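Local coordinates for protein hydratase ChsH1 (Mycobacterium tuberculosis, PDB 4W78) that forms, together with ChsH2, an enoyl-CoA hydratase that adds water to a steroid enoyl-CoA thioester during breakdown of the cholesterol side chain, at residues V27-P30 and M31-N34; D48-A51 and A52-A55; V61-P64 and A65-Q68; P87-K90 and L91-A95. All coordinates share one frame; numbering follows the deposited sequence.

Contact 1. Residues V27-P30 and M31-N34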
# COMPACT_ATOMS: atom_id res chain seq x y z
N VAL A 27 13.52 -2.49 -9.03
CA VAL A 27 12.45 -3.48 -9.22
C VAL A 27 12.67 -4.56 -8.17
O VAL A 27 13.81 -4.99 -7.93
CB VAL A 27 12.54 -4.08 -10.63
CG1 VAL A 27 11.52 -5.22 -10.81
CG2 VAL A 27 12.35 -2.98 -11.68
N ASN A 28 11.59 -4.96 -7.49
CA ASN A 28 11.77 -5.87 -6.36
C ASN A 28 10.56 -6.76 -6.13
O ASN A 28 9.42 -6.36 -6.39
CB ASN A 28 12.09 -5.08 -5.08
CG ASN A 28 10.96 -4.21 -4.63
OD1 ASN A 28 10.09 -4.65 -3.88
ND2 ASN A 28 10.97 -2.95 -5.08
N GLN A 29 10.84 -7.97 -5.66
CA GLN A 29 9.80 -8.97 -5.43
C GLN A 29 8.70 -8.56 -4.43
O GLN A 29 7.53 -8.83 -4.69
CB GLN A 29 10.40 -10.33 -5.06
CG GLN A 29 9.38 -11.47 -5.20
CD GLN A 29 8.99 -11.69 -6.65
OE1 GLN A 29 9.87 -11.74 -7.52
NE2 GLN A 29 7.69 -11.81 -6.93
N PRO A 30 9.06 -7.92 -3.28
CA PRO A 30 7.99 -7.56 -2.34
C PRO A 30 6.94 -6.66 -2.96
O PRO A 30 5.74 -6.88 -2.74
CB PRO A 30 8.76 -6.86 -1.20
CG PRO A 30 10.11 -7.54 -1.22
CD PRO A 30 10.40 -7.69 -2.71
N MET A 31 7.36 -5.68 -3.75
CA MET A 31 6.39 -4.81 -4.42
C MET A 31 5.65 -5.48 -5.58
O MET A 31 4.49 -5.21 -5.78
CB MET A 31 7.05 -3.51 -4.86
CG MET A 31 7.38 -2.64 -3.69
SD MET A 31 8.20 -1.11 -4.10
CE MET A 31 7.16 -0.48 -5.41
N ILE A 32 6.31 -6.38 -6.31
CA ILE A 32 5.62 -7.19 -7.30
C ILE A 32 4.54 -8.01 -6.59
O ILE A 32 3.40 -8.08 -7.08
CB ILE A 32 6.58 -8.14 -8.02
CG1 ILE A 32 7.56 -7.33 -8.90
CG2 ILE A 32 5.80 -9.17 -8.86
CD1 ILE A 32 8.65 -8.19 -9.51
N ASN A 33 4.90 -8.60 -5.45
CA ASN A 33 3.94 -9.39 -4.68
C ASN A 33 2.72 -8.57 -4.28
O ASN A 33 1.59 -9.03 -4.43
CB ASN A 33 4.59 -10.02 -3.44
CG ASN A 33 5.53 -11.19 -3.78
OD1 ASN A 33 5.46 -11.76 -4.86
ND2 ASN A 33 6.38 -11.56 -2.83
N ASN A 34 2.95 -7.37 -3.76
CA ASN A 34 1.84 -6.53 -3.32
C ASN A 34 0.91 -6.24 -4.50
O ASN A 34 -0.31 -6.24 -4.35
CB ASN A 34 2.34 -5.22 -2.72
CG ASN A 34 3.00 -5.40 -1.35
OD1 ASN A 34 2.82 -6.41 -0.68
ND2 ASN A 34 3.75 -4.39 -0.93
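Asn28 OD1 accepts the backbone N-H of Met31 at 2.9 Å, the capping bond that closes the first turn of helix 29-39. Asparagine suits this N-cap because its short amide can fold back over N-H groups that have no earlier carbonyl to bind. A chi1 of 66° sets its CG between the backbone N and the carbonyl carbon, and OD1 thereby faces the turn. From the same amide, ND2 makes a weak, nearly straight bond to Met31 SD at 3.5 Å and a second bond to Pro26 O.

Further along, the pattern is that of an alpha-helical N-terminus, with Pro30 in the first turn, where its missing N-H costs nothing. The backbone bonds run from Ile32 N to Asn28 O, from Asn33 N to Gln29 O and from Asn34 N to Pro30 O.

Among side chains, Gln29 NE2 donates a hydrogen bond to Asn33 OD1 at 3.0 Å; the acceptor lies in the glutamine amide plane, whereas the donor stands above that of Asn33, the two planes being 51° apart. Gln29 NE2 also binds Tyr46 O, while Asn33 ND2 hydrogen-bonds Asp25 of the second subunit. Apolar contact is lighter: Val27 CG1 meets Ile32 CD1 at 4.3 Å.

Contact 2. Residues D48-A51 and A52-A55; sequences DDAA and ARAA
Arg53 folds back along the first turn of helix 49-54 and lays its guanidinium over the backbone of Asp49 and Ala50. Its CB lies near Asp49 O, and CG, set beside the backbone N by a chi1 of -73°, passes the same carbonyl oxygen at 3.4 Å. The chain then bends at chi3 (-59°), which swings the flat group back toward the start of the helix. NE stays about 4.0 Å from Asp49 O, and that oxygen sits over the centre of one guanidinium face, 3.7 Å above the plane. Arginine suits the place because a long chain ending in a flat cation can lie over a carbonyl oxygen of the preceding turn. At the tip the two nitrogens part: NH1 approaches Asp49 CB at 3.4 Å, and NH2 comes to 3.6 Å from Ala50 CA. The Asp49 carboxylate is not in contact with the guanidinium; its OD1 accepts from Ile60 N instead.

Asp48 is the N-cap. Its OD1 takes weak bonds from Ala50 N and Ala51 N, and its negative charge should suit the positive end of the helix dipole. Ala52 N bonds to Asp48 O at 2.9 Å, starting the helical ladder. Small alanines let the loop before the helix come close: Ala51 packs on Pro44, while Ala52 and Ala55 rest on Ile45. In sequence helix 49-54 comes between helices 29-39 and 67-70; in space it lies at the surface, where Ala55 also touches Pro69 of the ChsH2 chain.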
# COMPACT_ATOMS: atom_id res chain seq x y z
N ASP A 48 7.34 -17.03 -9.95
CA ASP A 48 7.93 -18.38 -10.02
C ASP A 48 9.03 -18.39 -11.08
O ASP A 48 8.74 -18.24 -12.27
CB ASP A 48 6.82 -19.42 -10.32
CG ASP A 48 7.35 -20.84 -10.63
OD1 ASP A 48 8.56 -21.12 -10.54
OD2 ASP A 48 6.51 -21.69 -10.97
N ASP A 49 10.28 -18.55 -10.65
CA ASP A 49 11.44 -18.57 -11.54
C ASP A 49 11.30 -19.64 -12.64
O ASP A 49 11.59 -19.37 -13.79
CB ASP A 49 12.75 -18.82 -10.77
CG ASP A 49 13.31 -17.57 -10.11
OD1 ASP A 49 13.06 -16.44 -10.58
OD2 ASP A 49 14.04 -17.72 -9.10
N ALA A 50 10.89 -20.84 -12.26
CA ALA A 50 10.75 -21.92 -13.23
C ALA A 50 9.72 -21.58 -14.31
O ALA A 50 9.95 -21.81 -15.49
CB ALA A 50 10.40 -23.23 -12.55
N ALA A 51 8.59 -21.02 -13.89
CA ALA A 51 7.56 -20.61 -14.84
C ALA A 51 8.05 -19.49 -15.75
O ALA A 51 7.77 -19.49 -16.95
CB ALA A 51 6.28 -20.20 -14.12
N ALA A 52 8.78 -18.53 -15.18
CA ALA A 52 9.32 -17.43 -15.96
C ALA A 52 10.31 -17.94 -17.00
O ALA A 52 10.31 -17.49 -18.15
CB ALA A 52 9.99 -16.41 -15.04
N ARG A 53 11.16 -18.89 -16.60
CA ARG A 53 12.12 -19.45 -17.55
C ARG A 53 11.46 -20.25 -18.67
O ARG A 53 11.95 -20.25 -19.80
CB ARG A 53 13.14 -20.34 -16.83
CG ARG A 53 14.15 -19.55 -16.01
CD ARG A 53 15.28 -20.45 -15.50
NE ARG A 53 14.79 -21.55 -14.67
CZ ARG A 53 14.72 -21.52 -13.34
NH1 ARG A 53 15.10 -20.43 -12.68
NH2 ARG A 53 14.26 -22.57 -12.67
N ALA A 54 10.36 -20.93 -18.36
CA ALA A 54 9.63 -21.69 -19.37
C ALA A 54 9.00 -20.76 -20.41
O ALA A 54 8.71 -21.17 -21.53
CB ALA A 54 8.56 -22.55 -18.72
N ALA A 55 8.81 -19.50 -20.02
CA ALA A 55 8.30 -18.46 -20.92
C ALA A 55 9.43 -17.65 -21.56
O ALA A 55 9.18 -16.61 -22.18
CB ALA A 55 7.35 -17.54 -20.17

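Contact 3. Residues V61-P64 and A65-Q68; sequences VAPP and AMIQ
Met66 leaves the backbone with CG anti to its carbonyl carbon (chi1 -76°), and the bend at chi3 (78°) turns the methyl group away from Pro63 after the sulfur has passed its ring. The thioether therefore runs alongside the pyrrolidine, both side chains pointing the same way. SD lies 3.7 Å from Pro63 CD and 3.9 Å from CG of that proline, while Met66 CG meets the ring at CB and CG. An unbranched, flexible methionine can follow the rigid ring in this way, and both are buried against Trp35 of helix 29-39.

The backbone of residues 63-67 is wound tightly. Met66 N donates to Pro63 O at 2.9 Å, and Ile67 N donates to Pro64 O at 3.1 Å. Both are bonds between residues three apart, and in both the donor stands well above the carbonyl plane, by 54° at Pro63 O. Two successive prolines suit the start of such a turn: their rings restrict phi, and the N-H that a proline lacks is not required there by the turn's own bonds. Ala65 N, which follows them, is taken by Gln60 OE1 of the ChsH2 chain, and the small Ala65 side chain packs on Thr56 of that chain. Ile67 presents a branched side chain to strands 99-109 and 153-165, with its CB 3.6 Å from Pro64 O.

Bonds from residue i+3 back to residue i mark a 3-10 turn, here leading into the short helix 67-70, which lies against the sheet of this HotDog-family chain at its junction with ChsH2.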
# COMPACT_ATOMS: atom_id res chain seq x y z
N VAL A 61 10.11 -12.03 -13.76
CA VAL A 61 10.09 -10.69 -14.33
C VAL A 61 9.01 -9.85 -13.68
O VAL A 61 8.04 -10.38 -13.11
CB VAL A 61 9.88 -10.73 -15.86
CG1 VAL A 61 11.14 -11.19 -16.57
CG2 VAL A 61 8.69 -11.63 -16.23
N ALA A 62 9.16 -8.53 -13.74
CA ALA A 62 8.12 -7.63 -13.27
C ALA A 62 6.98 -7.53 -14.29
O ALA A 62 7.22 -7.55 -15.49
CB ALA A 62 8.72 -6.23 -13.03
N PRO A 63 5.75 -7.37 -13.81
CA PRO A 63 4.66 -7.07 -14.76
C PRO A 63 4.97 -5.78 -15.52
O PRO A 63 5.35 -4.79 -14.91
CB PRO A 63 3.44 -6.86 -13.85
CG PRO A 63 3.79 -7.54 -12.55
CD PRO A 63 5.28 -7.46 -12.41
N PRO A 64 4.81 -5.79 -16.85
CA PRO A 64 5.12 -4.57 -17.62
C PRO A 64 4.34 -3.36 -17.12
O PRO A 64 4.90 -2.26 -17.02
CB PRO A 64 4.68 -4.94 -19.04
CG PRO A 64 4.92 -6.43 -19.09
CD PRO A 64 4.55 -6.95 -17.73
N ALA A 65 3.08 -3.59 -16.75
CA ALA A 65 2.20 -2.51 -16.29
C ALA A 65 2.60 -1.91 -14.95
O ALA A 65 2.00 -0.94 -14.51
CB ALA A 65 0.75 -3.00 -16.22
N MET A 66 3.61 -2.49 -14.29
CA MET A 66 4.19 -1.85 -13.10
C MET A 66 5.21 -0.75 -13.38
O MET A 66 5.71 -0.14 -12.43
CB MET A 66 4.85 -2.90 -12.17
CG MET A 66 3.86 -3.72 -11.38
SD MET A 66 4.68 -4.66 -10.06
CE MET A 66 4.94 -3.38 -8.83
N ILE A 67 5.51 -0.45 -14.64
CA ILE A 67 6.60 0.49 -14.93
C ILE A 67 6.45 1.83 -14.21
O ILE A 67 7.40 2.32 -13.61
CB ILE A 67 6.88 0.68 -16.45
CG1 ILE A 67 8.16 1.50 -16.66
CG2 ILE A 67 5.69 1.36 -17.15
CD1 ILE A 67 9.41 0.76 -16.25
N GLN A 68 5.24 2.39 -14.21
CA GLN A 68 5.02 3.68 -13.58
C GLN A 68 5.05 3.59 -12.05
O GLN A 68 5.31 4.58 -11.37
CB GLN A 68 3.69 4.25 -14.07
CG GLN A 68 3.45 5.71 -13.77
CD GLN A 68 2.23 6.24 -14.53
OE1 GLN A 68 1.76 5.63 -15.47
NE2 GLN A 68 1.71 7.37 -14.09

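Contact 4. Residues P87-K90 and L91-A95; sequences PIIK and LFDDA
Helix 85-94 runs through its last turns with regular i to i+4 bonds, among them Phe92 N to Ile88 O at 3.1 Å and Asp93 N to Ile89 O at 2.9 Å. It is an amphipathic alpha-helix lying against the antiparallel sheet of this HotDog-family chain. On its inner side Ile88 and Phe92, one turn apart, lie side by side. With Phe92 CG anti to the carbonyl carbon (chi1 -72°), the ring is directed back along the preceding turn, and Ile88 CG2 meets its edge in plane, 3.8 Å from Phe92 CD2. Bulky apolar groups suit this side, since both reach Ile142 of strand 139-150, and Leu91 packs on Ala8 of helix 3-13.

Ile89 and Asp93 follow round the helix, still beside strand 153-165: Asp93 OD2 passes Ile89 CG2 at 3.5 Å, and its OD1 forms a salt bridge with Lys164. Lys90 and Asp94, both exposed, are spaced one turn apart, the right interval for a salt bridge along a helix. The lysine leaves with CG opposite the backbone N (chi1 -178°), then bends at chi2 and chi4 to curl toward the carboxylate, where NZ meets the syn lone pair of Asp94 OD2 at 2.6 Å.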
# COMPACT_ATOMS: atom_id res chain seq x y z
N PRO A 87 5.39 23.80 -13.94
CA PRO A 87 5.16 25.09 -14.59
C PRO A 87 3.90 25.12 -15.46
O PRO A 87 3.24 26.15 -15.52
CB PRO A 87 6.40 25.26 -15.46
CG PRO A 87 7.44 24.42 -14.82
CD PRO A 87 6.76 23.30 -14.15
N ILE A 88 3.61 24.00 -16.12
CA ILE A 88 2.44 23.91 -16.98
C ILE A 88 1.15 23.99 -16.17
O ILE A 88 0.23 24.73 -16.52
CB ILE A 88 2.46 22.62 -17.81
CG1 ILE A 88 3.40 22.79 -19.00
CG2 ILE A 88 1.05 22.26 -18.31
CD1 ILE A 88 2.88 23.77 -20.03
N ILE A 89 1.11 23.24 -15.07
CA ILE A 89 -0.06 23.27 -14.20
C ILE A 89 -0.30 24.67 -13.62
O ILE A 89 -1.42 25.16 -13.60
CB ILE A 89 0.03 22.24 -13.05
CG1 ILE A 89 0.06 20.81 -13.61
CG2 ILE A 89 -1.14 22.42 -12.07
CD1 ILE A 89 -1.10 20.44 -14.52
N LYS A 90 0.77 25.33 -13.16
CA LYS A 90 0.66 26.70 -12.67
C LYS A 90 0.14 27.67 -13.74
O LYS A 90 -0.73 28.49 -13.47
CB LYS A 90 2.01 27.19 -12.13
CG LYS A 90 1.98 28.60 -11.54
CD LYS A 90 1.11 28.67 -10.29
CE LYS A 90 1.46 29.88 -9.42
NZ LYS A 90 1.45 31.17 -10.17
N LEU A 91 0.70 27.58 -14.94
CA LEU A 91 0.29 28.41 -16.06
C LEU A 91 -1.23 28.32 -16.27
O LEU A 91 -1.91 29.34 -16.31
CB LEU A 91 1.01 27.97 -17.34
CG LEU A 91 0.70 28.71 -18.64
CD1 LEU A 91 1.18 30.15 -18.56
CD2 LEU A 91 1.33 27.98 -19.83
N PHE A 92 -1.74 27.09 -16.37
CA PHE A 92 -3.17 26.89 -16.66
C PHE A 92 -4.10 27.18 -15.48
O PHE A 92 -5.20 27.70 -15.67
CB PHE A 92 -3.43 25.51 -17.27
CG PHE A 92 -2.95 25.42 -18.69
CD1 PHE A 92 -3.64 26.07 -19.70
CD2 PHE A 92 -1.78 24.74 -19.01
CE1 PHE A 92 -3.18 26.02 -21.00
CE2 PHE A 92 -1.33 24.68 -20.32
CZ PHE A 92 -2.03 25.32 -21.32
N ASP A 93 -3.64 26.88 -14.27
CA ASP A 93 -4.39 27.27 -13.07
C ASP A 93 -4.56 28.78 -13.02
O ASP A 93 -5.65 29.29 -12.70
CB ASP A 93 -3.68 26.80 -11.80
CG ASP A 93 -3.88 25.33 -11.53
OD1 ASP A 93 -4.72 24.70 -12.22
OD2 ASP A 93 -3.21 24.80 -10.62
N ASP A 94 -3.49 29.51 -13.34
CA ASP A 94 -3.51 30.97 -13.28
C ASP A 94 -4.45 31.56 -14.32
O ASP A 94 -5.00 32.65 -14.13
CB ASP A 94 -2.09 31.52 -13.48
CG ASP A 94 -1.24 31.38 -12.24
OD1 ASP A 94 -1.81 31.15 -11.16
OD2 ASP A 94 0.00 31.52 -12.35
N ALA A 95 -4.64 30.84 -15.42
CA ALA A 95 -5.52 31.29 -16.48
C ALA A 95 -6.95 30.81 -16.25
O ALA A 95 -7.82 31.01 -17.10
CB ALA A 95 -5.01 30.80 -17.83

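In the fold
The four contacts follow one another along the chain, all within the dehydratase-like HotDog region. Contacts 1, 2 and 3 lie on the same side of the chain's centre, and contact 4 on the opposite side. Contacts 1 and 3 touch, their centres about 10 Å apart: Ile32 CD1 packs on Ala62 CA at 3.8 Å, joining the start of helix 29-39 to the loop that leads to helix 67-70. Contact 2 stands off at the surface, about 16 Å from each between centres. Contact 4, on helix 85-94, has its centre about 48 Å from that of contact 2. Contacts 1 to 3 all reach ChsH2, and contact 1 also meets the second ChsH1 subunit, whereas contact 4 packs within its own chain.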